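Local coordinates for protein decapping nuclease RAI1 (Scheffersomyces stipitis, PDB 5BTO) that removes the NAD cap and other 5'-end structures from RNA with the help of a divalent metal cation, and stabilises and stimulates the exoribonuclease RAT1, at residues 140-145 / 396-401. Residues are numbered along the deposited sequence; the frame is centred on the assembly and turned at random.
Sequences DGQLFI and QWRESI
The backbones of Asp140 and Arg398 come closest at 7.5 Å between CA atoms, where the turn into strand 142-147 meets the last turn of helix 392-400, and the arginine reaches across the gap to meet Asp140 and Gln142. Its chain folds at the second torsion (chi2 -65°), then runs extended through the third, which carries the guanidinium out to both acceptors. Arg398 NH1 and NH2 grip one atom end-on, Gln142 OE1, each at 3.0 Å. The acceptor lies close to the guanidinium plane, but the amide is turned 66° from it: NH2 meets a lone pair in the carbonyl plane, while NH1 sits above that plane. Arg398 NH1 also makes a salt bridge to Asp140 OD2 (3.0 Å), on the anti side of the carboxylate and tilted out of both planes. All three N-H bonds are bent (143°), as one oxygen takes two donors and NH1 serves two acceptors. A water donates to Asp140 OD2 (2.6 Å) and to Arg398 O (2.7 Å). Asp140 and Gly141 form the tight turn of a beta hairpin between strands 132-139 and 142-147, within the large mixed sheet of this PD-(D/E)XK nuclease-like protein; the C-terminal helix is thus pinned to the hairpin's end. Arg398 has its strongest partner elsewhere: NE makes a salt bridge to Glu98 on helix 87-101. Gln142 NE2 donates to Val109 O, which steadies the amide. A leucine in place of Arg398 would probably leave Gln142 OE1 without these two donors and the carboxylates of Asp140 and Glu98 without their shared cation.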
# COMPACT_ATOMS: atom_id res chain seq x y z
N ASP A 140 20.61 -20.51 4.16
CA ASP A 140 21.08 -21.12 2.92
C ASP A 140 20.44 -20.48 1.69
O ASP A 140 20.07 -21.16 0.74
CB ASP A 140 20.82 -22.62 2.94
CG ASP A 140 21.79 -23.41 2.06
OD1 ASP A 140 22.79 -22.83 1.58
OD2 ASP A 140 21.56 -24.62 1.88
N GLY A 141 20.31 -19.15 1.70
CA GLY A 141 19.81 -18.42 0.55
C GLY A 141 18.31 -18.57 0.31
O GLY A 141 17.83 -18.24 -0.77
N GLN A 142 17.59 -19.04 1.32
CA GLN A 142 16.16 -19.32 1.18
C GLN A 142 15.38 -18.77 2.38
O GLN A 142 15.94 -18.64 3.47
CB GLN A 142 15.92 -20.83 1.06
CG GLN A 142 16.66 -21.45 -0.11
CD GLN A 142 16.51 -22.96 -0.18
OE1 GLN A 142 16.54 -23.66 0.83
NE2 GLN A 142 16.33 -23.46 -1.40
N LEU A 143 14.11 -18.43 2.17
CA LEU A 143 13.27 -18.00 3.29
C LEU A 143 12.39 -19.15 3.77
O LEU A 143 11.73 -19.81 2.98
CB LEU A 143 12.38 -16.82 2.89
CG LEU A 143 13.06 -15.52 2.49
CD1 LEU A 143 12.00 -14.40 2.37
CD2 LEU A 143 14.15 -15.14 3.50
N PHE A 144 12.39 -19.37 5.08
CA PHE A 144 11.54 -20.38 5.70
C PHE A 144 10.46 -19.66 6.49
O PHE A 144 10.75 -18.76 7.27
CB PHE A 144 12.38 -21.29 6.62
CG PHE A 144 13.43 -22.08 5.88
CD1 PHE A 144 14.61 -21.47 5.47
CD2 PHE A 144 13.23 -23.42 5.60
CE1 PHE A 144 15.58 -22.19 4.78
CE2 PHE A 144 14.20 -24.15 4.92
CZ PHE A 144 15.36 -23.53 4.50
N ILE A 145 9.20 -20.03 6.25
CA ILE A 145 8.07 -19.31 6.85
C ILE A 145 7.15 -20.28 7.58
O ILE A 145 6.69 -21.27 6.98
CB ILE A 145 7.26 -18.56 5.78
CG1 ILE A 145 8.17 -17.60 5.00
CG2 ILE A 145 6.07 -17.80 6.42
CD1 ILE A 145 7.47 -16.78 3.93
N GLN A 396 22.64 -29.65 9.40
CA GLN A 396 23.82 -30.47 9.16
C GLN A 396 23.85 -30.94 7.71
O GLN A 396 24.89 -30.92 7.05
CB GLN A 396 23.86 -31.66 10.12
CG GLN A 396 25.15 -32.45 10.09
CD GLN A 396 25.15 -33.58 11.09
OE1 GLN A 396 24.97 -34.74 10.73
NE2 GLN A 396 25.34 -33.25 12.36
N TRP A 397 22.69 -31.36 7.21
CA TRP A 397 22.59 -31.76 5.81
C TRP A 397 22.99 -30.62 4.88
O TRP A 397 23.84 -30.79 4.02
CB TRP A 397 21.19 -32.28 5.48
CG TRP A 397 20.86 -32.26 4.02
CD1 TRP A 397 19.87 -31.53 3.41
CD2 TRP A 397 21.52 -32.99 2.98
NE1 TRP A 397 19.88 -31.76 2.06
CE2 TRP A 397 20.88 -32.65 1.76
CE3 TRP A 397 22.59 -33.89 2.95
CZ2 TRP A 397 21.27 -33.19 0.54
CZ3 TRP A 397 22.97 -34.42 1.73
CH2 TRP A 397 22.32 -34.07 0.55
N ARG A 398 22.36 -29.45 5.04
CA ARG A 398 22.64 -28.35 4.13
C ARG A 398 24.10 -27.90 4.20
O ARG A 398 24.69 -27.53 3.19
CB ARG A 398 21.68 -27.18 4.38
CG ARG A 398 20.26 -27.49 3.93
CD ARG A 398 20.19 -27.66 2.42
NE ARG A 398 18.81 -27.62 1.95
CZ ARG A 398 18.12 -26.50 1.77
NH1 ARG A 398 18.66 -25.32 2.04
NH2 ARG A 398 16.86 -26.56 1.34
N GLU A 399 24.67 -27.93 5.39
CA GLU A 399 26.09 -27.61 5.58
C GLU A 399 26.97 -28.56 4.78
O GLU A 399 28.00 -28.16 4.22
CB GLU A 399 26.46 -27.68 7.05
CG GLU A 399 25.95 -26.52 7.90
CD GLU A 399 26.05 -26.80 9.38
OE1 GLU A 399 26.66 -27.83 9.75
OE2 GLU A 399 25.51 -26.01 10.18
N SER A 400 26.58 -29.82 4.73
CA SER A 400 27.43 -30.86 4.14
C SER A 400 27.49 -30.76 2.61
O SER A 400 28.38 -31.32 1.98
CB SER A 400 26.96 -32.25 4.55
OG SER A 400 25.81 -32.66 3.81
N ILE A 401 26.52 -30.08 2.03
CA ILE A 401 26.47 -29.90 0.58
C ILE A 401 27.59 -28.99 0.10
O ILE A 401 28.07 -29.12 -1.03
CB ILE A 401 25.12 -29.30 0.15
CG1 ILE A 401 23.97 -30.19 0.61
CG2 ILE A 401 25.09 -29.05 -1.36
CD1 ILE A 401 22.58 -29.67 0.20
O HOH W 1 23.60 -26.13 1.12